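Local coordinates for protein nucleoside diphosphate kinase (Pyrobaculum aerophilum, PDB 1XQI) that catalyses phosphate transfer from ATP to nucleoside diphosphates, probably by a ping-pong route through a phosphorylated enzyme intermediate, to make nucleoside triphosphates other than ATP, at residues A[30-33]-A[34-38]; A[129-132]-A[133-137]; A[141-144]-A[145-149]; A[153-156]-A[157-161]. The protein carries 6 engineered substitutions. One frame throughout, in Å; residues are numbered along the deposited sequence.

How the interactions relate
The contacts run in series along the chain, and interactions 1 to 3 converge around helix 148-152. Ile35 CD1 of interaction 1 packs 3.8 Å from Ile148 CG2 of interaction 3. Interactions 2 and 3 have centres about 10 Å apart and are joined by two probable hydrogen bonds, from Ile148 N to Leu134 O and from Arg149 N to Val135 O, each 2.8 Å. Interaction 4 follows on, its Ser156 CB 3.3 Å from His141 CD2. Arg132 (interaction 2) and Arg149 (interaction 3) are probable ATP-binding residues by similarity; the side chain of Arg149 lies about 4 Å from those of Thr138 and Asn169, which have the same inferred role.

Interaction 1. Residues A[30-33]-A[34-38]; sequences GLVD and EIISR. Engineered in segment 30-33: Asp33 (natural residue Gly).
Val32 and Ile36 sit one turn apart at the start of helix 32-42, and the side chain of Ile36 traces the contact between them. Its CB lies 3.4 Å from Val32 O. CG1 is turned back beside its own backbone N (chi1 -70°), which brings it over the same oxygen, with Ile36 CG1 only 3.1 Å from Val32 O. At the tip, Ile36 CD1 reaches Val32 CG1 at 3.7 Å, the two side chains lying alongside and pointing the same way. Both are buried against strand 117-123, Val32 on Val118 and Ile36 on Met120.

Helical bonding fixes this spacing: Ile36 N donates to Val32 O at 3.1 Å with an N-H...O angle of 166°, flanked by the equivalent bonds from Ile35 N to Leu31 O and from Ser37 N to Asp33 O. Leu31 is the N-cap residue, and Gly30 before it, with a positive phi of 84°, ends the preceding helix in a Schellman motif.

The polar edge is different. Glu34, bent at its second torsion, lays OE2 3.5 Å from Leu31 CD2. Asp33 is an engineered residue, and its OD2 lies 4.3 Å from Glu34 OE2. Both carboxylates make salt bridges to Lys40 of the second subunit, which also donates to Gly30 O, so that lysine probably offsets their mutual repulsion and ties the helix start to the subunit interface.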
loop_
_atom_site.group_PDB
_atom_site.type_symbol
_atom_site.label_atom_id
_atom_site.label_comp_id
_atom_site.label_asym_id
_atom_site.label_seq_id
_atom_site.Cartn_x
_atom_site.Cartn_y
_atom_site.Cartn_z
ATOM N N GLY A 30 4.096 3.581 -11.564
ATOM C CA GLY A 30 3.805 2.201 -11.189
ATOM C C GLY A 30 4.895 1.542 -10.380
ATOM O O GLY A 30 5.043 0.310 -10.432
ATOM N N LEU A 31 5.659 2.337 -9.630
ATOM C CA LEU A 31 6.833 1.823 -8.907
ATOM C C LEU A 31 6.558 1.423 -7.467
ATOM O O LEU A 31 7.463 1.128 -6.697
ATOM C CB LEU A 31 7.986 2.823 -8.924
ATOM C CG LEU A 31 8.508 3.245 -10.298
ATOM C CD1 LEU A 31 9.638 4.261 -10.086
ATOM C CD2 LEU A 31 8.953 2.053 -11.173
ATOM N N VAL A 32 5.307 1.393 -7.093
ATOM C CA VAL A 32 5.042 1.048 -5.733
ATOM C C VAL A 32 5.506 -0.371 -5.468
ATOM O O VAL A 32 6.080 -0.617 -4.442
ATOM C CB VAL A 32 3.550 1.288 -5.339
ATOM C CG1 VAL A 32 3.218 0.622 -4.033
ATOM C CG2 VAL A 32 3.331 2.745 -5.174
ATOM N N ASP A 33 5.245 -1.302 -6.372
ATOM C CA ASP A 33 5.511 -2.679 -6.071
ATOM C C ASP A 33 7.014 -2.943 -6.183
ATOM O O ASP A 33 7.584 -3.630 -5.371
ATOM C CB ASP A 33 4.644 -3.611 -6.926
ATOM C CG ASP A 33 5.123 -3.723 -8.391
ATOM O OD1 ASP A 33 5.748 -4.761 -8.709
ATOM O OD2 ASP A 33 4.889 -2.803 -9.220
ATOM N N GLU A 34 7.668 -2.328 -7.149
ATOM C CA GLU A 34 9.078 -2.550 -7.334
ATOM C C GLU A 34 9.854 -2.133 -6.080
ATOM O O GLU A 34 10.716 -2.884 -5.546
ATOM C CB GLU A 34 9.559 -1.825 -8.590
ATOM C CG GLU A 34 9.823 -2.784 -9.761
ATOM C CD GLU A 34 8.985 -2.500 -10.979
ATOM O OE1 GLU A 34 8.886 -3.384 -11.844
ATOM O OE2 GLU A 34 8.434 -1.392 -11.096
ATOM N N ILE A 35 9.499 -0.950 -5.567
ATOM C CA ILE A 35 10.128 -0.384 -4.340
ATOM C C ILE A 35 9.817 -1.211 -3.064
ATOM O O ILE A 35 10.708 -1.489 -2.242
ATOM C CB ILE A 35 9.743 1.106 -4.202
ATOM C CG1 ILE A 35 10.338 1.873 -5.385
ATOM C CG2 ILE A 35 10.146 1.695 -2.822
ATOM C CD1 ILE A 35 10.323 3.392 -5.245
ATOM N N ILE A 36 8.551 -1.585 -2.895
ATOM C CA ILE A 36 8.177 -2.459 -1.818
ATOM C C ILE A 36 8.991 -3.747 -1.917
ATOM O O ILE A 36 9.513 -4.223 -0.899
ATOM C CB ILE A 36 6.688 -2.733 -1.820
ATOM C CG1 ILE A 36 5.961 -1.447 -1.421
ATOM C CG2 ILE A 36 6.322 -3.873 -0.818
ATOM C CD1 ILE A 36 4.457 -1.599 -1.361
ATOM N N SER A 37 9.176 -4.294 -3.120
ATOM C CA SER A 37 9.973 -5.515 -3.221
ATOM C C SER A 37 11.432 -5.411 -2.660
ATOM O O SER A 37 11.935 -6.334 -2.019
ATOM C CB SER A 37 9.939 -6.077 -4.639
ATOM O OG SER A 37 11.041 -6.941 -4.831
ATOM N N ARG A 38 12.111 -4.293 -2.892
ATOM C CA ARG A 38 13.480 -4.139 -2.390
ATOM C C ARG A 38 13.516 -4.171 -0.864
ATOM O O ARG A 38 14.470 -4.725 -0.285
ATOM C CB ARG A 38 14.133 -2.882 -2.919
ATOM C CG ARG A 38 13.666 -2.528 -4.285
ATOM C CD ARG A 38 14.593 -2.926 -5.424
ATOM N NE ARG A 38 15.691 -1.972 -5.485
ATOM C CZ ARG A 38 16.353 -1.584 -6.576
ATOM N NH1 ARG A 38 16.076 -2.055 -7.809
ATOM N NH2 ARG A 38 17.330 -0.707 -6.394
#

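Interaction 2. Residues A[129-132]-A[133-137]; sequences EIVR and KLVGP
Lys133 N donates to Glu129 O at 2.6 Å, the first of four i to i+4 bonds across this contact, in the last turns of helix 127-135 of this ferredoxin-like fold. The aliphatic chain of Lys133 bends at its third torsion (46°), and NZ comes back to within 4.3 Å of Ile130 CD1. Leu134 follows, its N bonded to Ile130 O at 2.7 Å and nearly in line with that C=O. Its CD2 lies 4.2 Å from Ile130 CG2, the two side chains running side by side in the same direction, a loose apolar contact near Leu44.

Val135 faces the sheet. CG2 stands beside its own backbone N, which puts it over Val131 O at 3.2 Å, while Val131 and Val135 both touch Leu20 of strand 17-22. The bond from Val135 N to Val131 O is bent, at 139°, whereas the next one, from Gly136 N to Arg132 O, is straighter though longer.

Gly136 leaves the helix with a positive phi of 95°, where a side chain would collide with the preceding carbonyl, and Pro137 leads the chain away. Arg132, a probable ATP-binding residue by similarity, lies in the last turn. Its carbonyl also accepts from water 1, which lies 2.7 Å from Gly136 O and donates to both oxygens.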
loop_
_atom_site.group_PDB
_atom_site.type_symbol
_atom_site.label_atom_id
_atom_site.label_comp_id
_atom_site.label_asym_id
_atom_site.label_seq_id
_atom_site.Cartn_x
_atom_site.Cartn_y
_atom_site.Cartn_z
ATOM N N GLU A 129 19.231 4.114 8.476
ATOM C CA GLU A 129 20.398 4.022 7.606
ATOM C C GLU A 129 20.172 3.038 6.434
ATOM O O GLU A 129 20.582 3.336 5.295
ATOM C CB GLU A 129 21.634 3.523 8.340
ATOM C CG GLU A 129 21.952 4.152 9.619
ATOM C CD GLU A 129 22.717 3.161 10.516
ATOM O OE1 GLU A 129 22.363 3.092 11.740
ATOM O OE2 GLU A 129 23.637 2.430 9.989
ATOM N N ILE A 130 19.593 1.866 6.750
ATOM C CA ILE A 130 19.351 0.794 5.770
ATOM C C ILE A 130 18.599 1.356 4.550
ATOM O O ILE A 130 19.118 1.319 3.412
ATOM C CB ILE A 130 18.562 -0.424 6.377
ATOM C CG1 ILE A 130 19.415 -1.253 7.329
ATOM C CG2 ILE A 130 17.975 -1.298 5.253
ATOM C CD1 ILE A 130 20.796 -1.526 6.817
ATOM N N VAL A 131 17.416 1.902 4.826
ATOM C CA VAL A 131 16.579 2.635 3.875
ATOM C C VAL A 131 17.294 3.816 3.200
ATOM O O VAL A 131 17.200 3.996 1.984
ATOM C CB VAL A 131 15.230 3.065 4.537
ATOM C CG1 VAL A 131 14.422 3.954 3.626
ATOM C CG2 VAL A 131 14.418 1.797 4.971
ATOM N N ARG A 132 18.005 4.636 3.952
ATOM C CA ARG A 132 18.877 5.602 3.304
ATOM C C ARG A 132 19.917 4.969 2.366
ATOM O O ARG A 132 20.151 5.480 1.256
ATOM C CB ARG A 132 19.542 6.491 4.331
ATOM C CG ARG A 132 18.673 7.623 4.789
ATOM C CD ARG A 132 19.352 8.284 5.975
ATOM N NE ARG A 132 19.576 9.689 5.687
ATOM C CZ ARG A 132 20.775 10.221 5.496
ATOM N NH1 ARG A 132 21.878 9.465 5.575
ATOM N NH2 ARG A 132 20.868 11.510 5.235
ATOM N N LYS A 133 20.519 3.856 2.781
ATOM C CA LYS A 133 21.480 3.155 1.933
ATOM C C LYS A 133 20.801 2.623 0.658
ATOM O O LYS A 133 21.304 2.851 -0.466
ATOM C CB LYS A 133 22.207 2.033 2.693
ATOM C CG LYS A 133 23.473 1.479 1.989
ATOM C CD LYS A 133 23.912 0.097 2.546
ATOM C CE LYS A 133 22.662 -0.858 2.678
ATOM N NZ LYS A 133 23.001 -2.216 3.134
ATOM N N LEU A 134 19.669 1.930 0.823
ATOM C CA LEU A 134 18.970 1.343 -0.309
ATOM C C LEU A 134 18.483 2.370 -1.355
ATOM O O LEU A 134 18.414 2.058 -2.555
ATOM C CB LEU A 134 17.804 0.499 0.179
ATOM C CG LEU A 134 17.985 -1.006 0.360
ATOM C CD1 LEU A 134 19.340 -1.325 0.903
ATOM C CD2 LEU A 134 16.892 -1.625 1.258
ATOM N N VAL A 135 18.150 3.581 -0.899
ATOM C CA VAL A 135 17.536 4.609 -1.734
ATOM C C VAL A 135 18.561 5.299 -2.598
ATOM O O VAL A 135 18.303 5.548 -3.788
ATOM C CB VAL A 135 16.798 5.613 -0.860
ATOM C CG1 VAL A 135 16.713 6.999 -1.496
ATOM C CG2 VAL A 135 15.439 5.080 -0.515
ATOM N N GLY A 136 19.730 5.598 -2.005
ATOM C CA GLY A 136 20.825 6.254 -2.698
ATOM C C GLY A 136 20.848 7.762 -2.518
ATOM O O GLY A 136 19.926 8.340 -1.918
ATOM N N PRO A 137 21.927 8.421 -2.995
ATOM C CA PRO A 137 22.082 9.873 -2.818
ATOM C C PRO A 137 21.012 10.675 -3.513
ATOM O O PRO A 137 20.312 10.223 -4.399
ATOM C CB PRO A 137 23.425 10.184 -3.515
ATOM C CG PRO A 137 23.550 9.108 -4.536
ATOM C CD PRO A 137 23.063 7.864 -3.751
HETATM O O HOH W 1 19.429 8.133 0.760
#

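Interaction 3. Residues A[141-144]-A[145-149]; sequences HSAP and PGTIR
The Pro144 carbonyl is the flat group on which Thr147 closes the turn: Thr147 OG1 lies in its plane, 2.9 Å from Pro144 O, whereas Thr147 N comes to the same oxygen tilted 28° out of that plane, at 3.3 Å. On the flat ring of His141, Ser142 CB rests over the centre of one face, 4.3 Å above the plane, and CD2 at the ring's rim meets Ser156.

Two donors thus grip one oxygen. The backbone bond spans Pro145 and Gly146, a beta turn resembling type II, and the positive phi of Gly146 (111°) suits only glycine there. Thr147 OG1 stands between its own N and carbonyl carbon (chi1 73°), a rotation that lets it donate back to Pro144 O while accepting from Gly150 N as the N-cap of helix 148-152. A valine in its place would probably leave Gly150 N without its cap and Pro144 O with a single donor from the turn. Apolar contacts fill in around this pair: Thr147 CG2 is 4.1 Å from Pro144 CD, the two side chains crossing obliquely, and Ala143 CB is 4.1 Å from Arg149 CB.

This stretch probably corresponds, by comparison with other NDP kinases, to part of the Kpn loop. It hands over to helix 148-152, where Ile148 packs on helix 32-42 and Arg149, a probable ATP ligand by similarity, packs on Val135 of helix 127-135.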
loop_
_atom_site.group_PDB
_atom_site.type_symbol
_atom_site.label_atom_id
_atom_site.label_comp_id
_atom_site.label_asym_id
_atom_site.label_seq_id
_atom_site.Cartn_x
_atom_site.Cartn_y
_atom_site.Cartn_z
ATOM N N HIS A 141 20.973 10.915 -10.992
ATOM C CA HIS A 141 21.950 10.777 -12.057
ATOM C C HIS A 141 23.329 10.296 -11.564
ATOM O O HIS A 141 24.059 9.631 -12.305
ATOM C CB HIS A 141 22.022 12.026 -12.946
ATOM C CG HIS A 141 23.011 13.022 -12.473
ATOM N ND1 HIS A 141 24.214 13.220 -13.115
ATOM C CD2 HIS A 141 23.010 13.831 -11.378
ATOM C CE1 HIS A 141 24.907 14.134 -12.442
ATOM N NE2 HIS A 141 24.204 14.512 -11.382
ATOM N N SER A 142 23.662 10.564 -10.314
ATOM C CA SER A 142 24.913 10.036 -9.763
ATOM C C SER A 142 24.662 9.004 -8.675
ATOM O O SER A 142 25.570 8.605 -7.949
ATOM C CB SER A 142 25.827 11.179 -9.269
ATOM O OG SER A 142 25.077 12.176 -8.571
ATOM N N ALA A 143 23.433 8.533 -8.557
ATOM C CA ALA A 143 23.159 7.467 -7.606
ATOM C C ALA A 143 23.671 6.147 -8.219
ATOM O O ALA A 143 23.396 5.853 -9.399
ATOM C CB ALA A 143 21.690 7.402 -7.317
ATOM N N PRO A 144 24.444 5.371 -7.452
ATOM C CA PRO A 144 24.981 4.173 -8.088
ATOM C C PRO A 144 23.893 3.156 -8.444
ATOM O O PRO A 144 22.838 3.094 -7.751
ATOM C CB PRO A 144 25.940 3.596 -7.003
ATOM C CG PRO A 144 26.186 4.749 -6.053
ATOM C CD PRO A 144 24.897 5.514 -6.053
ATOM N N PRO A 145 24.143 2.328 -9.480
ATOM C CA PRO A 145 23.231 1.186 -9.773
ATOM C C PRO A 145 23.071 0.200 -8.615
ATOM O O PRO A 145 24.016 -0.107 -7.942
ATOM C CB PRO A 145 23.874 0.513 -10.984
ATOM C CG PRO A 145 24.686 1.661 -11.605
ATOM C CD PRO A 145 25.247 2.409 -10.443
ATOM N N GLY A 146 21.850 -0.253 -8.368
ATOM C CA GLY A 146 21.553 -1.076 -7.207
ATOM C C GLY A 146 20.695 -0.312 -6.239
ATOM O O GLY A 146 19.865 -0.899 -5.579
ATOM N N THR A 147 20.910 1.000 -6.141
ATOM C CA THR A 147 20.093 1.873 -5.269
ATOM C C THR A 147 18.810 2.241 -5.970
ATOM O O THR A 147 18.739 2.199 -7.206
ATOM C CB THR A 147 20.788 3.203 -4.844
ATOM O OG1 THR A 147 20.819 4.093 -5.975
ATOM C CG2 THR A 147 22.211 2.946 -4.208
ATOM N N ILE A 148 17.789 2.584 -5.185
ATOM C CA ILE A 148 16.500 2.928 -5.772
ATOM C C ILE A 148 16.630 4.132 -6.751
ATOM O O ILE A 148 16.126 4.055 -7.875
ATOM C CB ILE A 148 15.369 3.051 -4.719
ATOM C CG1 ILE A 148 15.132 1.698 -4.034
ATOM C CG2 ILE A 148 14.075 3.516 -5.366
ATOM C CD1 ILE A 148 14.281 1.784 -2.748
ATOM N N ARG A 149 17.348 5.184 -6.378
ATOM C CA ARG A 149 17.387 6.370 -7.200
ATOM C C ARG A 149 18.232 6.138 -8.469
ATOM O O ARG A 149 17.899 6.659 -9.548
ATOM C CB ARG A 149 17.719 7.637 -6.379
ATOM C CG ARG A 149 16.769 7.720 -5.156
ATOM C CD ARG A 149 16.263 9.074 -4.695
ATOM N NE ARG A 149 17.149 9.577 -3.676
ATOM C CZ ARG A 149 16.813 10.258 -2.566
ATOM N NH1 ARG A 149 15.554 10.614 -2.252
ATOM N NH2 ARG A 149 17.801 10.615 -1.766
#

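Interaction 4. Residues A[153-156]-A[157-161]; sequences SIDS and PDLAA
Ser156 and Asp158 are joined by a hydrogen bond between side chains two residues apart: Ser156 OG donates to Asp158 OD1 at 2.7 Å, meeting the carboxylate from 38° above its plane. The Asp158 carboxylate stands between its own N and carbonyl carbon (chi1 45°), which turns it back toward the serine. With an alanine in place of Asp158, Ser156 OG is likely to lose this acceptor and to turn more freely.

Backbone bonding supplies the second kind. Ala160 N donates to Ser156 O at 3.1 Å, with a nearly linear N-H...O angle of 178°, and Ala161 N donates to Pro157 O at 3.0 Å.

Van der Waals contacts are the third. Leu159 CD1 lies 3.6 Å from Asp155 OD1, the two side chains crossing at about a right angle. The other oxygen, Asp155 OD2, accepts from Phe168 N and forms a salt bridge with Arg165, which holds the carboxylate in place beside Leu159. Asp158 and Ala161 touch helix 67-84.

Together these make the N-terminal start of helix 157-162, with Ser156 at the N-cap, its hydroxyl making no capping bond, Pro157 as the first helical residue, and Ser156 O accepting from Ala160 N to close the first turn.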
loop_
_atom_site.group_PDB
_atom_site.type_symbol
_atom_site.label_atom_id
_atom_site.label_comp_id
_atom_site.label_asym_id
_atom_site.label_seq_id
_atom_site.Cartn_x
_atom_site.Cartn_y
_atom_site.Cartn_z
ATOM N N SER A 153 15.536 6.337 -12.013
ATOM C CA SER A 153 15.431 7.724 -12.348
ATOM C C SER A 153 16.737 8.164 -12.943
ATOM O O SER A 153 17.828 7.627 -12.569
ATOM C CB SER A 153 15.105 8.552 -11.083
ATOM O OG SER A 153 15.089 9.931 -11.378
ATOM N N ILE A 154 16.615 9.153 -13.849
ATOM C CA ILE A 154 17.746 9.747 -14.570
ATOM C C ILE A 154 17.739 11.266 -14.394
ATOM O O ILE A 154 18.341 11.994 -15.200
ATOM C CB ILE A 154 17.703 9.390 -16.113
ATOM C CG1 ILE A 154 16.411 9.904 -16.745
ATOM C CG2 ILE A 154 17.865 7.888 -16.304
ATOM C CD1 ILE A 154 16.230 9.550 -18.246
ATOM N N ASP A 155 17.012 11.727 -13.377
ATOM C CA ASP A 155 16.905 13.139 -13.079
ATOM C C ASP A 155 18.203 13.707 -12.497
ATOM O O ASP A 155 19.026 12.983 -11.924
ATOM C CB ASP A 155 15.723 13.429 -12.163
ATOM C CG ASP A 155 15.239 14.866 -12.295
ATOM O OD1 ASP A 155 15.452 15.472 -13.390
ATOM O OD2 ASP A 155 14.647 15.390 -11.319
ATOM N N SER A 156 18.411 14.998 -12.672
ATOM C CA SER A 156 19.607 15.618 -12.108
ATOM C C SER A 156 19.349 17.070 -11.667
ATOM O O SER A 156 18.391 17.730 -12.166
ATOM C CB SER A 156 20.746 15.531 -13.114
ATOM O OG SER A 156 20.396 16.163 -14.326
ATOM N N PRO A 157 20.157 17.572 -10.720
ATOM C CA PRO A 157 19.896 18.918 -10.201
ATOM C C PRO A 157 20.041 20.060 -11.205
ATOM O O PRO A 157 19.425 21.087 -11.008
ATOM C CB PRO A 157 20.923 19.077 -9.071
ATOM C CG PRO A 157 21.448 17.704 -8.803
ATOM C CD PRO A 157 21.329 16.960 -10.076
ATOM N N ASP A 158 20.833 19.914 -12.256
ATOM C CA ASP A 158 20.943 20.964 -13.283
ATOM C C ASP A 158 19.625 21.160 -14.004
ATOM O O ASP A 158 19.127 22.274 -14.111
ATOM C CB ASP A 158 22.043 20.652 -14.313
ATOM C CG ASP A 158 22.024 19.184 -14.798
ATOM O OD1 ASP A 158 22.035 18.273 -13.944
ATOM O OD2 ASP A 158 22.024 18.934 -16.030
ATOM N N LEU A 159 19.053 20.061 -14.472
ATOM C CA LEU A 159 17.780 20.060 -15.157
ATOM C C LEU A 159 16.734 20.658 -14.233
ATOM O O LEU A 159 16.055 21.595 -14.605
ATOM C CB LEU A 159 17.389 18.622 -15.528
ATOM C CG LEU A 159 16.719 18.217 -16.846
ATOM C CD1 LEU A 159 15.674 17.104 -16.550
ATOM C CD2 LEU A 159 16.127 19.385 -17.671
ATOM N N ALA A 160 16.614 20.121 -13.023
ATOM C CA ALA A 160 15.654 20.650 -12.073
ATOM C C ALA A 160 15.784 22.197 -11.920
ATOM O O ALA A 160 14.775 22.927 -11.991
ATOM C CB ALA A 160 15.763 19.932 -10.729
ATOM N N ALA A 161 17.015 22.686 -11.748
ATOM C CA ALA A 161 17.280 24.131 -11.697
ATOM C C ALA A 161 16.854 24.808 -13.004
ATOM O O ALA A 161 15.984 25.685 -13.003
ATOM C CB ALA A 161 18.763 24.425 -11.368
#